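Local coordinates for protein (GYP1P) (Saccharomyces cerevisiae, PDB 1FKM) that speeds up GTP hydrolysis by the Ypt/Rab GTPases Ypt1 and Ypt7 through its GAP domain, supplying an arginine and a glutamine finger in trans, at residues Arg115-Trp120 / Trp180-Leu185; Gly48-Asn53 / Gly59-Lys64. All blocks are in the same frame, centred on the assembly; numbering follows the deposited sequence.

Contact 1: residues Arg115-Trp120 / Trp180-Leu185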
# COMPACT_ATOMS: atom_id res chain seq x y z
N ARG A 115 3.57 17.38 1.16
CA ARG A 115 3.59 17.81 -0.24
C ARG A 115 3.00 16.76 -1.18
O ARG A 115 2.23 17.08 -2.09
CB ARG A 115 5.01 18.15 -0.68
CG ARG A 115 5.61 19.38 -0.00
CD ARG A 115 6.94 19.77 -0.64
NE ARG A 115 8.05 18.91 -0.24
CZ ARG A 115 8.82 19.13 0.83
NH1 ARG A 115 8.61 20.19 1.60
NH2 ARG A 115 9.83 18.30 1.11
N ILE A 116 3.38 15.51 -0.97
CA ILE A 116 2.87 14.42 -1.80
C ILE A 116 1.35 14.32 -1.73
O ILE A 116 0.67 14.27 -2.75
CB ILE A 116 3.48 13.06 -1.36
CG1 ILE A 116 4.99 13.05 -1.64
CG2 ILE A 116 2.78 11.92 -2.09
CD1 ILE A 116 5.73 11.86 -1.02
N LEU A 117 0.82 14.29 -0.51
CA LEU A 117 -0.62 14.16 -0.34
C LEU A 117 -1.36 15.40 -0.81
O LEU A 117 -2.46 15.30 -1.35
CB LEU A 117 -0.96 13.89 1.13
CG LEU A 117 -0.41 12.55 1.65
CD1 LEU A 117 -0.75 12.41 3.13
CD2 LEU A 117 -1.02 11.41 0.86
N TYR A 118 -0.76 16.56 -0.60
CA TYR A 118 -1.39 17.81 -1.01
C TYR A 118 -1.55 17.83 -2.53
O TYR A 118 -2.63 18.15 -3.04
CB TYR A 118 -0.54 19.00 -0.57
CG TYR A 118 -1.10 20.34 -1.01
CD1 TYR A 118 -2.31 20.81 -0.50
CD2 TYR A 118 -0.42 21.13 -1.93
CE1 TYR A 118 -2.84 22.04 -0.91
CE2 TYR A 118 -0.94 22.35 -2.36
CZ TYR A 118 -2.15 22.80 -1.84
OH TYR A 118 -2.67 24.01 -2.28
N LEU A 119 -0.49 17.49 -3.25
CA LEU A 119 -0.54 17.48 -4.71
C LEU A 119 -1.58 16.50 -5.23
O LEU A 119 -2.32 16.81 -6.16
CB LEU A 119 0.83 17.15 -5.30
CG LEU A 119 0.88 17.20 -6.84
CD1 LEU A 119 0.44 18.59 -7.32
CD2 LEU A 119 2.28 16.87 -7.32
N TRP A 120 -1.64 15.31 -4.63
CA TRP A 120 -2.62 14.33 -5.08
C TRP A 120 -4.03 14.85 -4.81
O TRP A 120 -4.93 14.73 -5.65
CB TRP A 120 -2.44 12.99 -4.34
CG TRP A 120 -3.39 11.93 -4.85
CD1 TRP A 120 -3.16 11.04 -5.86
CD2 TRP A 120 -4.73 11.70 -4.41
NE1 TRP A 120 -4.28 10.27 -6.08
CE2 TRP A 120 -5.26 10.66 -5.20
CE3 TRP A 120 -5.54 12.28 -3.42
CZ2 TRP A 120 -6.56 10.18 -5.04
CZ3 TRP A 120 -6.84 11.80 -3.26
CH2 TRP A 120 -7.34 10.77 -4.07
N TRP A 180 3.81 9.68 -7.97
CA TRP A 180 3.31 9.05 -9.19
C TRP A 180 2.88 7.60 -8.97
O TRP A 180 1.96 7.11 -9.62
CB TRP A 180 4.37 9.10 -10.30
CG TRP A 180 4.64 10.48 -10.81
CD1 TRP A 180 5.81 11.18 -10.71
CD2 TRP A 180 3.72 11.35 -11.48
NE1 TRP A 180 5.68 12.42 -11.29
CE2 TRP A 180 4.40 12.55 -11.77
CE3 TRP A 180 2.38 11.22 -11.87
CZ2 TRP A 180 3.79 13.62 -12.43
CZ3 TRP A 180 1.77 12.29 -12.54
CH2 TRP A 180 2.48 13.47 -12.81
N CYS A 181 3.56 6.90 -8.06
CA CYS A 181 3.19 5.52 -7.78
C CYS A 181 1.93 5.47 -6.93
O CYS A 181 1.08 4.60 -7.12
CB CYS A 181 4.35 4.77 -7.10
SG CYS A 181 5.73 4.47 -8.26
N LEU A 182 1.79 6.41 -6.00
CA LEU A 182 0.59 6.48 -5.18
C LEU A 182 -0.57 6.75 -6.13
O LEU A 182 -1.65 6.17 -6.01
CB LEU A 182 0.66 7.63 -4.17
CG LEU A 182 -0.65 7.94 -3.42
CD1 LEU A 182 -1.01 6.75 -2.53
CD2 LEU A 182 -0.48 9.20 -2.59
N THR A 183 -0.32 7.63 -7.10
CA THR A 183 -1.34 7.99 -8.07
C THR A 183 -1.77 6.76 -8.88
O THR A 183 -2.96 6.52 -9.07
CB THR A 183 -0.83 9.10 -9.02
OG1 THR A 183 -0.60 10.30 -8.25
CG2 THR A 183 -1.86 9.41 -10.11
N LYS A 184 -0.80 5.97 -9.34
CA LYS A 184 -1.10 4.77 -10.12
C LYS A 184 -1.90 3.77 -9.30
O LYS A 184 -2.80 3.11 -9.83
CB LYS A 184 0.20 4.11 -10.61
CG LYS A 184 0.85 4.78 -11.81
CD LYS A 184 0.01 4.61 -13.06
CE LYS A 184 0.65 5.28 -14.27
NZ LYS A 184 -0.21 5.18 -15.48
N LEU A 185 -1.56 3.64 -8.02
CA LEU A 185 -2.25 2.71 -7.14
C LEU A 185 -3.72 3.10 -6.99
O LEU A 185 -4.61 2.30 -7.24
CB LEU A 185 -1.61 2.71 -5.75
CG LEU A 185 -2.29 1.79 -4.72
CD1 LEU A 185 -2.09 0.34 -5.15
CD2 LEU A 185 -1.70 2.02 -3.33
O HOH W 1 -5.03 8.49 -8.26

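Contact 2: residues Gly48-Asn53 / Gly59-Lys64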
# COMPACT_ATOMS: atom_id res chain seq x y z
N GLY A 48 3.61 0.04 -13.09
CA GLY A 48 3.50 0.75 -14.35
C GLY A 48 4.09 2.15 -14.37
O GLY A 48 3.68 2.98 -15.18
N TYR A 49 5.04 2.41 -13.49
CA TYR A 49 5.66 3.73 -13.43
C TYR A 49 6.92 3.71 -14.28
O TYR A 49 7.02 4.40 -15.29
CB TYR A 49 5.98 4.10 -11.98
CG TYR A 49 6.73 5.40 -11.81
CD1 TYR A 49 6.22 6.60 -12.31
CD2 TYR A 49 7.93 5.45 -11.09
CE1 TYR A 49 6.89 7.81 -12.10
CE2 TYR A 49 8.60 6.65 -10.87
CZ TYR A 49 8.07 7.83 -11.37
OH TYR A 49 8.72 9.01 -11.12
N LEU A 50 7.89 2.91 -13.86
CA LEU A 50 9.14 2.79 -14.60
C LEU A 50 8.92 1.99 -15.88
O LEU A 50 8.35 0.90 -15.85
CB LEU A 50 10.19 2.10 -13.73
CG LEU A 50 11.66 2.18 -14.16
CD1 LEU A 50 12.14 3.64 -14.10
CD2 LEU A 50 12.49 1.33 -13.23
N PRO A 51 9.34 2.54 -17.04
CA PRO A 51 9.14 1.79 -18.29
C PRO A 51 10.01 0.54 -18.35
O PRO A 51 11.14 0.54 -17.86
CB PRO A 51 9.49 2.83 -19.37
CG PRO A 51 10.45 3.75 -18.68
CD PRO A 51 9.86 3.89 -17.29
N VAL A 52 9.49 -0.53 -18.95
CA VAL A 52 10.26 -1.77 -19.06
C VAL A 52 11.44 -1.64 -20.02
O VAL A 52 12.41 -2.39 -19.92
CB VAL A 52 9.37 -2.95 -19.48
CG1 VAL A 52 8.38 -3.26 -18.36
CG2 VAL A 52 8.63 -2.63 -20.78
N ASN A 53 11.36 -0.70 -20.96
CA ASN A 53 12.46 -0.48 -21.90
C ASN A 53 13.47 0.37 -21.15
O ASN A 53 13.26 1.57 -20.96
CB ASN A 53 11.97 0.28 -23.14
CG ASN A 53 13.05 0.42 -24.19
OD1 ASN A 53 14.24 0.48 -23.88
ND2 ASN A 53 12.64 0.50 -25.46
N GLY A 59 15.17 9.26 -19.30
CA GLY A 59 14.37 10.38 -19.76
C GLY A 59 13.01 10.41 -19.10
O GLY A 59 12.49 11.48 -18.77
N PHE A 60 12.42 9.23 -18.90
CA PHE A 60 11.12 9.13 -18.27
C PHE A 60 11.14 9.74 -16.87
O PHE A 60 10.29 10.56 -16.53
CB PHE A 60 10.68 7.67 -18.15
CG PHE A 60 9.41 7.48 -17.38
CD1 PHE A 60 8.17 7.66 -17.99
CD2 PHE A 60 9.45 7.16 -16.02
CE1 PHE A 60 6.99 7.52 -17.26
CE2 PHE A 60 8.28 7.02 -15.29
CZ PHE A 60 7.04 7.20 -15.91
N LEU A 61 12.13 9.34 -16.07
CA LEU A 61 12.26 9.84 -14.70
C LEU A 61 12.53 11.34 -14.65
O LEU A 61 11.95 12.05 -13.82
CB LEU A 61 13.37 9.07 -13.97
CG LEU A 61 13.06 7.60 -13.66
CD1 LEU A 61 14.28 6.94 -13.05
CD2 LEU A 61 11.88 7.49 -12.70
N GLN A 62 13.40 11.83 -15.52
CA GLN A 62 13.70 13.26 -15.55
C GLN A 62 12.42 14.05 -15.79
O GLN A 62 12.15 15.02 -15.09
CB GLN A 62 14.71 13.58 -16.66
CG GLN A 62 16.09 13.00 -16.43
CD GLN A 62 17.05 13.32 -17.56
OE1 GLN A 62 16.73 13.13 -18.74
NE2 GLN A 62 18.24 13.79 -17.22
N ARG A 63 11.62 13.61 -16.76
CA ARG A 63 10.38 14.30 -17.08
C ARG A 63 9.33 14.19 -15.97
O ARG A 63 8.65 15.17 -15.66
CB ARG A 63 9.80 13.76 -18.40
CG ARG A 63 10.69 14.07 -19.60
CD ARG A 63 10.06 13.70 -20.94
NE ARG A 63 10.00 12.26 -21.19
CZ ARG A 63 8.99 11.47 -20.82
NH1 ARG A 63 7.94 11.98 -20.19
NH2 ARG A 63 9.03 10.18 -21.11
N LYS A 64 9.21 13.01 -15.37
CA LYS A 64 8.22 12.83 -14.30
C LYS A 64 8.61 13.59 -13.04
O LYS A 64 7.75 14.17 -12.38
CB LYS A 64 8.06 11.34 -13.97
CG LYS A 64 7.54 10.52 -15.13
CD LYS A 64 6.24 11.08 -15.70
CE LYS A 64 5.10 11.01 -14.70
NZ LYS A 64 3.81 11.48 -15.29

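Contact 1: residues Arg115-Trp120 / Trp180-Leu185
Trp-120 turns the pyrrole edge of its indole, not a face, toward Thr-183. Ring atom CD1 lies 3.6 Å from Thr-183 OG1, which sits near the ring plane. The water at the same edge is also in plane. It accepts from Trp-120 NE1 at 2.9 Å and donates to Thr-183 O at 3.0 Å, so the indole N-H reaches the backbone of the other helix through one molecule. With CG anti to the backbone N (chi1 -176°), the indole is carried across to that helix. Thr-183 OG1 has its own polar partner, Phe-179 O, one turn back. His-124 stacks on the Trp-120 ring. About one turn earlier on helix 107-123, Ile-116 and Leu-117 meet Leu-182. Leu-182 CD2 lies 4.1 Å from Leu-117 CD2, the two side chains crossing at about a right angle. The same methyl lies 4.3 Å from Ile-116 CG2. The segment axes pass 10.6 Å apart at 46°. This is a buried helix-helix crossing in the all-helical Rab-GAP TBC domain. It joins helices 107-123 and 168-186, with the side chain of Leu-117 about 9 Å from that of Gln-131, the glutamine finger.

Contact 2: residues Gly48-Asn53 / Gly59-Lys64
Tyr-49 OH hydrogen-bonds to Asp-177 OD1 of helix 168-186 and rests against Lys-64 CB (3.7 Å) and Leu-61 CD2 (3.8 Å). The phenol therefore has an apolar flank and a polar anchor. Phe-60 presses its edge onto one face of the Tyr-49 ring. The pair is T-shaped, with planes at 72° and ring centroids 5.2 Å apart. Phe-60 CE2 lies 3.6 Å from both Tyr-49 CD1 and Tyr-49 CE1. Phe-60 has CG anti to its own N (chi1 174°), which sends the ring out from the helix to the loop. Its two faces are covered from different sources. Pro-51 CD sits over one, 3.9 Å from the ring centroid and 27° off the normal, a CH-pi contact. Lys-64 CG, one turn on in the same helix, lies over the opposite face toward the rim. The Lys-64 chain then bends away, and its amine makes a cation-pi contact with Trp-180. Beside the aromatic pair, Leu-50 CD1 meets Leu-61 CD1 at 4.1 Å. Replacing Tyr-49 with a leucine would probably leave the Phe-60 edge without an aromatic face and Asp-177 without its hydroxyl partner. Gly-48, with positive phi, closes helix 39-46 in a Schellman motif just before these residues. The arrangement is a loop between two helices of the TBC domain, folded back on the second. After the Schellman turn, the loop packs on the first turns of helix 57-74 through an edge-to-face aromatic pair and a proline-aromatic contact.

Contact 1 is a core contact between two helices, its centre about 12 Å from the centre of the chain. Contact 2 is partly buried, its centre about 21 Å from the centre of the chain, and joins a loop to the helix that follows it. The first relies on aliphatic methyls and a water bridge at an indole edge. The second relies on a T-shaped aromatic pair and a proline, with the Tyr-49 hydroxyl tied to helix 168-186. They share no helix, yet they touch. Trp-180 NE1 probably donates to Lys-64 O at 2.9 Å, and Cys-181 SG packs 3.7 Å from Tyr-49 CD2. Helix 168-186 thus meets helix 107-123 in contact 1 and also borders both segments of contact 2.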